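Leucine aminopeptidase 1, chloroplastic (Solanum lycopersicum, PDB 5D8N) removes N-terminal amino acids, preferably leucine, from peptides as a magnesium-dependent homohexameric aminopeptidase, and also acts as a molecular chaperone. Local coordinates at residues A330-P344 with G516-R528. The protein carries 1 engineered substitution. Sequence-based numbering, arbitrary orientation.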
ATOM      1  N   ALA A 330     -24.081 -17.016  16.978  1.00 19.26           N
ATOM      2  CA  ALA A 330     -23.756 -17.638  18.260  1.00 18.92           C
ATOM      3  C   ALA A 330     -24.555 -17.020  19.404  1.00 18.21           C
ATOM      4  O   ALA A 330     -24.987 -17.725  20.311  1.00 17.85           O
ATOM      5  CB  ALA A 330     -22.272 -17.516  18.517  1.00 19.50           C
ATOM      6  N   ALA A 331     -24.735 -15.704  19.368  1.00 17.38           N
ATOM      7  CA  ALA A 331     -25.475 -15.033  20.424  1.00 19.24           C
ATOM      8  C   ALA A 331     -26.945 -15.423  20.346  1.00 19.57           C
ATOM      9  O   ALA A 331     -27.604 -15.658  21.364  1.00 22.31           O
ATOM     10  CB  ALA A 331     -25.321 -13.524  20.323  1.00 19.91           C
ATOM     11  N   VAL A 332     -27.438 -15.559  19.125  1.00 17.62           N
ATOM     12  CA  VAL A 332     -28.826 -15.975  18.947  1.00 18.33           C
ATOM     13  C   VAL A 332     -29.081 -17.394  19.460  1.00 19.66           C
ATOM     14  O   VAL A 332     -30.055 -17.655  20.171  1.00 20.18           O
ATOM     15  CB  VAL A 332     -29.252 -15.788  17.488  1.00 17.23           C
ATOM     16  CG1 VAL A 332     -30.567 -16.463  17.175  1.00 17.82           C
ATOM     17  CG2 VAL A 332     -29.352 -14.288  17.181  1.00 18.71           C
ATOM     18  N   LEU A 333     -28.227 -18.335  19.084  1.00 19.70           N
ATOM     19  CA  LEU A 333     -28.409 -19.720  19.552  1.00 20.60           C
ATOM     20  C   LEU A 333     -28.166 -19.860  21.051  1.00 20.25           C
ATOM     21  O   LEU A 333     -28.872 -20.585  21.742  1.00 19.07           O
ATOM     22  CB  LEU A 333     -27.500 -20.657  18.772  1.00 21.71           C
ATOM     23  CG  LEU A 333     -27.882 -20.748  17.289  1.00 26.43           C
ATOM     24  CD1 LEU A 333     -26.901 -21.644  16.573  1.00 32.24           C
ATOM     25  CD2 LEU A 333     -29.273 -21.297  17.048  1.00 28.55           C
ATOM     26  N   GLY A 334     -27.213 -19.085  21.562  1.00 19.56           N
ATOM     27  CA  GLY A 334     -26.999 -18.985  23.002  1.00 19.46           C
ATOM     28  C   GLY A 334     -28.217 -18.488  23.751  1.00 18.59           C
ATOM     29  O   GLY A 334     -28.610 -19.043  24.775  1.00 17.40           O
ATOM     30  N   ALA A 335     -28.899 -17.519  23.167  1.00 19.45           N
ATOM     31  CA  ALA A 335     -30.122 -17.028  23.771  1.00 19.93           C
ATOM     32  C   ALA A 335     -31.188 -18.124  23.806  1.00 20.23           C
ATOM     33  O   ALA A 335     -31.946 -18.219  24.771  1.00 19.29           O
ATOM     34  CB  ALA A 335     -30.630 -15.795  23.032  1.00 20.75           C
ATOM     35  N   ALA A 336     -31.276 -18.917  22.742  1.00 19.11           N
ATOM     36  CA  ALA A 336     -32.262 -19.985  22.675  1.00 18.45           C
ATOM     37  C   ALA A 336     -32.014 -21.011  23.763  1.00 19.36           C
ATOM     38  O   ALA A 336     -32.948 -21.491  24.388  1.00 18.01           O
ATOM     39  CB  ALA A 336     -32.240 -20.672  21.323  1.00 18.31           C
ATOM     40  N   LYS A 337     -30.752 -21.389  23.912  1.00 20.96           N
ATOM     41  CA  LYS A 337     -30.332 -22.296  24.952  1.00 22.71           C
ATOM     42  C   LYS A 337     -30.724 -21.809  26.346  1.00 24.60           C
ATOM     43  O   LYS A 337     -31.285 -22.557  27.153  1.00 24.63           O
ATOM     44  CB  LYS A 337     -28.831 -22.534  24.820  1.00 24.44           C
ATOM     45  CG  LYS A 337     -28.188 -23.318  25.951  1.00 27.16           C
ATOM     46  CD  LYS A 337     -28.559 -24.772  25.900  1.00 28.29           C
ATOM     47  CE  LYS A 337     -27.751 -25.557  26.927  1.00 27.74           C
ATOM     48  NZ  LYS A 337     -28.375 -26.913  27.080  1.00 30.74           N
ATOM     49  N   ALA A 338     -30.477 -20.536  26.621  1.00 24.28           N
ATOM     50  CA  ALA A 338     -30.899 -19.957  27.879  1.00 22.41           C
ATOM     51  C   ALA A 338     -32.429 -20.006  28.044  1.00 21.91           C
ATOM     52  O   ALA A 338     -32.943 -20.416  29.087  1.00 20.03           O
ATOM     53  CB  ALA A 338     -30.375 -18.532  28.013  1.00 21.55           C
ATOM     54  N   LEU A 339     -33.145 -19.542  27.029  1.00 21.00           N
ATOM     55  CA  LEU A 339     -34.575 -19.375  27.140  1.00 20.82           C
ATOM     56  C   LEU A 339     -35.267 -20.721  27.228  1.00 22.14           C
ATOM     57  O   LEU A 339     -36.314 -20.864  27.849  1.00 23.03           O
ATOM     58  CB  LEU A 339     -35.084 -18.551  25.975  1.00 20.57           C
ATOM     59  CG  LEU A 339     -34.657 -17.072  26.070  1.00 23.19           C
ATOM     60  CD1 LEU A 339     -34.941 -16.349  24.762  1.00 24.16           C
ATOM     61  CD2 LEU A 339     -35.368 -16.351  27.211  1.00 22.99           C
ATOM     62  N   GLY A 340     -34.670 -21.736  26.630  1.00 22.15           N
ATOM     63  CA  GLY A 340     -35.231 -23.070  26.738  1.00 23.42           C
ATOM     64  C   GLY A 340     -35.329 -23.542  28.179  1.00 24.22           C
ATOM     65  O   GLY A 340     -36.342 -24.157  28.544  1.00 24.26           O
ATOM     66  N   GLU A 341     -34.331 -23.189  28.998  1.00 21.73           N
ATOM     67  CA  GLU A 341     -34.351 -23.475  30.415  1.00 22.88           C
ATOM     68  C   GLU A 341     -35.268 -22.532  31.174  1.00 24.22           C
ATOM     69  O   GLU A 341     -35.908 -22.929  32.139  1.00 24.12           O
ATOM     70  CB  GLU A 341     -32.948 -23.369  31.029  1.00 25.32           C
ATOM     71  CG  GLU A 341     -31.959 -24.390  30.506  1.00 31.39           C
ATOM     72  CD  GLU A 341     -31.996 -25.699  31.274  1.00 33.54           C
ATOM     73  OE1 GLU A 341     -32.937 -25.919  32.066  1.00 34.09           O
ATOM     74  OE2 GLU A 341     -31.197 -26.579  30.911  1.00 34.79           O
ATOM     75  N   ILE A 342     -35.165 -21.235  30.894  1.00 26.04           N
ATOM     76  CA  ILE A 342     -35.855 -20.228  31.694  1.00 24.98           C
ATOM     77  C   ILE A 342     -37.364 -20.269  31.473  1.00 28.29           C
ATOM     78  O   ILE A 342     -38.144 -20.047  32.408  1.00 27.54           O
ATOM     79  CB  ILE A 342     -35.333 -18.823  31.368  1.00 24.95           C
ATOM     80  CG1 ILE A 342     -33.862 -18.685  31.797  1.00 22.52           C
ATOM     81  CG2 ILE A 342     -36.194 -17.772  32.054  1.00 28.19           C
ATOM     82  CD1 ILE A 342     -33.142 -17.525  31.147  1.00 23.59           C
ATOM     83  N   ARG A 343     -37.777 -20.645  30.266  1.00 29.07           N
ATOM     84  CA  ARG A 343     -39.205 -20.874  29.940  1.00 30.19           C
ATOM     85  C   ARG A 343     -40.102 -19.704  30.261  1.00 26.19           C
ATOM     86  O   ARG A 343     -41.135 -19.884  30.872  1.00 29.09           O
ATOM     87  CB  ARG A 343     -39.794 -22.063  30.699  1.00 28.76           C
ATOM     88  CG  ARG A 343     -39.160 -23.387  30.366  1.00 33.49           C
ATOM     89  CD  ARG A 343     -39.705 -24.444  31.317  1.00 43.23           C
ATOM     90  NE  ARG A 343     -41.065 -24.857  30.949  1.00 39.64           N
ATOM     91  CZ  ARG A 343     -41.360 -25.895  30.167  1.00 36.22           C
ATOM     92  NH1 ARG A 343     -40.396 -26.607  29.585  1.00 35.20           N
ATOM     93  NH2 ARG A 343     -42.627 -26.117  29.822  1.00 36.96           N
ATOM     94  N   PRO A 344     -39.820 -18.530  29.701  1.00 26.86           N
ATOM     95  CA  PRO A 344     -40.752 -17.436  29.956  1.00 26.82           C
ATOM     96  C   PRO A 344     -42.102 -17.632  29.280  1.00 28.04           C
ATOM     97  O   PRO A 344     -42.192 -18.102  28.149  1.00 28.25           O
ATOM     98  CB  PRO A 344     -40.036 -16.228  29.369  1.00 27.75           C
ATOM     99  CG  PRO A 344     -39.123 -16.805  28.332  1.00 28.97           C
ATOM    100  CD  PRO A 344     -38.668 -18.123  28.885  1.00 26.06           C
ATOM    101  N   GLY A 516     -19.047 -14.711  23.656  1.00 19.21           N
ATOM    102  CA  GLY A 516     -20.472 -14.976  23.728  1.00 19.67           C
ATOM    103  C   GLY A 516     -21.259 -13.715  24.020  1.00 21.65           C
ATOM    104  O   GLY A 516     -22.394 -13.779  24.520  1.00 20.34           O
ATOM    105  N   TYR A 517     -20.664 -12.567  23.689  1.00 19.34           N
ATOM    106  CA  TYR A 517     -21.359 -11.297  23.742  1.00 17.92           C
ATOM    107  C   TYR A 517     -22.723 -11.380  23.085  1.00 17.68           C
ATOM    108  O   TYR A 517     -22.853 -11.817  21.948  1.00 19.55           O
ATOM    109  CB  TYR A 517     -20.525 -10.192  23.089  1.00 18.09           C
ATOM    110  CG  TYR A 517     -21.206  -8.846  23.092  1.00 17.84           C
ATOM    111  CD1 TYR A 517     -22.076  -8.479  22.075  1.00 18.67           C
ATOM    112  CD2 TYR A 517     -20.913  -7.905  24.061  1.00 17.32           C
ATOM    113  CE1 TYR A 517     -22.777  -7.285  22.133  1.00 18.97           C
ATOM    114  CE2 TYR A 517     -21.483  -6.646  24.038  1.00 17.59           C
ATOM    115  CZ  TYR A 517     -22.464  -6.363  23.115  1.00 18.83           C
ATOM    116  OH  TYR A 517     -23.040  -5.109  23.122  1.00 19.40           O
ATOM    117  N   GLY A 518     -23.702 -10.774  23.741  1.00 17.74           N
ATOM    118  CA  GLY A 518     -25.034 -10.597  23.200  1.00 17.56           C
ATOM    119  C   GLY A 518     -26.053 -11.455  23.938  1.00 18.99           C
ATOM    120  O   GLY A 518     -27.237 -11.090  23.985  1.00 19.73           O
ATOM    121  N   VAL A 519     -25.658 -12.664  24.348  1.00 17.17           N
ATOM    122  CA  VAL A 519     -26.616 -13.625  24.883  1.00 17.66           C
ATOM    123  C   VAL A 519     -27.342 -12.996  26.046  1.00 18.43           C
ATOM    124  O   VAL A 519     -28.566 -12.994  26.094  1.00 21.01           O
ATOM    125  CB  VAL A 519     -25.941 -14.936  25.316  1.00 18.37           C
ATOM    126  CG1 VAL A 519     -26.915 -15.835  26.033  1.00 18.28           C
ATOM    127  CG2 VAL A 519     -25.376 -15.670  24.114  1.00 18.60           C
ATOM    128  N   SER A 520     -26.606 -12.482  27.014  1.00 18.83           N
ATOM    129  CA  SER A 520     -27.250 -11.990  28.232  1.00 18.79           C
ATOM    130  C   SER A 520     -28.191 -10.839  27.944  1.00 18.67           C
ATOM    131  O   SER A 520     -29.253 -10.725  28.557  1.00 19.75           O
ATOM    132  CB  SER A 520     -26.217 -11.617  29.309  1.00 18.94           C
ATOM    133  OG  SER A 520     -25.322 -10.629  28.792  1.00 20.58           O
ATOM    134  N   THR A 521     -27.783  -9.932  27.065  1.00 17.26           N
ATOM    135  CA  THR A 521     -28.630  -8.800  26.717  1.00 17.19           C
ATOM    136  C   THR A 521     -29.922  -9.258  26.012  1.00 19.03           C
ATOM    137  O   THR A 521     -31.030  -8.780  26.321  1.00 18.31           O
ATOM    138  CB  THR A 521     -27.870  -7.767  25.864  1.00 16.85           C
ATOM    139  OG1 THR A 521     -26.749  -7.263  26.602  1.00 17.89           O
ATOM    140  CG2 THR A 521     -28.747  -6.608  25.463  1.00 17.25           C
ATOM    141  N   LEU A 522     -29.793 -10.189  25.073  1.00 18.82           N
ATOM    142  CA  LEU A 522     -30.970 -10.688  24.391  1.00 19.94           C
ATOM    143  C   LEU A 522     -31.958 -11.365  25.345  1.00 20.63           C
ATOM    144  O   LEU A 522     -33.178 -11.215  25.217  1.00 21.32           O
ATOM    145  CB  LEU A 522     -30.592 -11.647  23.268  1.00 19.72           C
ATOM    146  CG  LEU A 522     -29.794 -11.027  22.106  1.00 19.04           C
ATOM    147  CD1 LEU A 522     -29.445 -12.090  21.080  1.00 19.54           C
ATOM    148  CD2 LEU A 522     -30.473  -9.835  21.469  1.00 18.48           C
ATOM    149  N   VAL A 523     -31.429 -12.164  26.257  1.00 20.90           N
ATOM    150  CA  VAL A 523     -32.269 -12.819  27.243  1.00 21.71           C
ATOM    151  C   VAL A 523     -33.011 -11.767  28.068  1.00 22.56           C
ATOM    152  O   VAL A 523     -34.230 -11.902  28.294  1.00 21.32           O
ATOM    153  CB  VAL A 523     -31.480 -13.779  28.150  1.00 21.78           C
ATOM    154  CG1 VAL A 523     -32.323 -14.223  29.347  1.00 20.56           C
ATOM    155  CG2 VAL A 523     -31.012 -14.974  27.339  1.00 22.97           C
ATOM    156  N   GLU A 524     -32.277 -10.776  28.571  1.00 21.17           N
ATOM    157  CA  GLU A 524     -32.923  -9.718  29.350  1.00 22.64           C
ATOM    158  C   GLU A 524     -33.994  -9.044  28.520  1.00 22.53           C
ATOM    159  O   GLU A 524     -35.056  -8.696  29.029  1.00 22.75           O
ATOM    160  CB  GLU A 524     -31.934  -8.671  29.853  1.00 24.83           C
ATOM    161  CG  GLU A 524     -31.073  -9.153  31.016  1.00 30.62           C
ATOM    162  CD  GLU A 524     -31.856  -9.397  32.310  1.00 35.96           C
ATOM    163  OE1 GLU A 524     -32.908  -8.751  32.519  1.00 28.11           O
ATOM    164  OE2 GLU A 524     -31.327 -10.141  33.165  1.00 45.48           O
ATOM    165  N   TRP A 525     -33.705  -8.779  27.252  1.00 20.68           N
ATOM    166  CA  TRP A 525     -34.671  -8.081  26.420  1.00 20.57           C
ATOM    167  C   TRP A 525     -35.949  -8.906  26.246  1.00 21.32           C
ATOM    168  O   TRP A 525     -37.057  -8.387  26.291  1.00 21.15           O
ATOM    169  CB  TRP A 525     -34.062  -7.774  25.047  1.00 21.42           C
ATOM    170  CG  TRP A 525     -35.025  -7.127  24.092  1.00 21.65           C
ATOM    171  CD1 TRP A 525     -35.513  -5.852  24.160  1.00 22.40           C
ATOM    172  CD2 TRP A 525     -35.668  -7.743  22.980  1.00 21.17           C
ATOM    173  NE1 TRP A 525     -36.286  -5.589  23.058  1.00 22.63           N
ATOM    174  CE2 TRP A 525     -36.449  -6.749  22.353  1.00 21.39           C
ATOM    175  CE3 TRP A 525     -35.538  -8.990  22.358  1.00 21.95           C
ATOM    176  CZ2 TRP A 525     -37.122  -6.974  21.155  1.00 21.54           C
ATOM    177  CZ3 TRP A 525     -36.240  -9.232  21.182  1.00 21.30           C
ATOM    178  CH2 TRP A 525     -36.994  -8.211  20.577  1.00 21.39           C
ATOM    179  N   VAL A 526     -35.802 -10.190  25.941  1.00 24.01           N
ATOM    180  CA  VAL A 526     -36.967 -11.077  25.818  1.00 23.09           C
ATOM    181  C   VAL A 526     -37.803 -11.083  27.091  1.00 23.56           C
ATOM    182  O   VAL A 526     -39.028 -10.973  27.031  1.00 24.65           O
ATOM    183  CB  VAL A 526     -36.545 -12.527  25.458  1.00 22.90           C
ATOM    184  CG1 VAL A 526     -37.697 -13.506  25.593  1.00 20.88           C
ATOM    185  CG2 VAL A 526     -36.010 -12.550  24.037  1.00 21.53           C
ATOM    186  N   LEU A 527     -37.127 -11.206  28.232  1.00 24.27           N
ATOM    187  CA  LEU A 527     -37.789 -11.271  29.522  1.00 26.95           C
ATOM    188  C   LEU A 527     -38.502  -9.987  29.917  1.00 31.20           C
ATOM    189  O   LEU A 527     -39.504 -10.036  30.625  1.00 27.59           O
ATOM    190  CB  LEU A 527     -36.784 -11.594  30.610  1.00 27.41           C
ATOM    191  CG  LEU A 527     -36.339 -13.059  30.585  1.00 34.11           C
ATOM    192  CD1 LEU A 527     -35.484 -13.340  31.811  1.00 41.06           C
ATOM    193  CD2 LEU A 527     -37.525 -13.995  30.559  1.00 38.02           C
ATOM    194  N   ARG A 528     -38.021  -8.848  29.428  1.00 32.05           N
ATOM    195  CA  ARG A 528     -38.616  -7.573  29.802  1.00 34.97           C
ATOM    196  C   ARG A 528     -39.746  -7.242  28.836  1.00 37.06           C
ATOM    197  O   ARG A 528     -40.399  -6.227  28.969  1.00 41.02           O
ATOM    198  CB  ARG A 528     -37.561  -6.470  29.810  1.00 39.65           C
ATOM    199  CG  ARG A 528     -36.701  -6.518  31.073  1.00 49.59           C
ATOM    200  CD  ARG A 528     -35.277  -5.961  30.942  1.00 54.79           C
ATOM    201  NE  ARG A 528     -34.447  -6.457  32.046  1.00 58.62           N
ATOM    202  CZ  ARG A 528     -34.407  -5.927  33.272  1.00 64.05           C
ATOM    203  NH1 ARG A 528     -34.959  -4.741  33.519  1.00 61.04           N
ATOM    204  NH2 ARG A 528     -33.776  -6.567  34.254  1.00 59.23           N
TER
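Helix 330-342, with Ala331 beside Val519 at one end of the contact, runs in the same general direction as helix 519-527, their axes approaching to 8.6 Å and crossing at -52°. Gly334, flanked on this face by the small residues Ala331, Ala335 and Ala338, has no side chain to hold off Val519, whose methyls lie directly on the backbone of helix 330-342. CG1 of Val519 is 3.7 Å from Gly334 C, while Val519 CG2 rests 3.5 Å from Ala331 O, about one turn earlier. A chi1 of 172° accounts for this division, turning CG1 away from the Val519 backbone N and onto Gly334 while CG2 falls beside that N and over Ala331. Ala331 CB packs against the chain entering the second helix, 3.4 Å from Tyr517 O and close to the N-cap residue Gly518. Val523 then enters as a knob into the hole formed by Ala335, Ala338, Leu339 and Ile342. Its two branches divide the work: CG2 sits 3.7 Å from Ala338 CB, and CG1 meets Ile342 CD1 tip to tip at 3.8 Å. Further along, Leu339 meets Val526 end-on, with Leu339 CD1 4.0 Å from Val526 CG2. Beyond the helix end, Pro344 lies across Leu527 at roughly a right angle, its CB 3.6 Å from Leu527 CD2. Leu410 of strand 406-411 touches both Ala331 and Leu522, placing this apolar interface against the central sheet, an arrangement characteristic of the three-layer alpha/beta/alpha catalytic domain of M17 aminopeptidases.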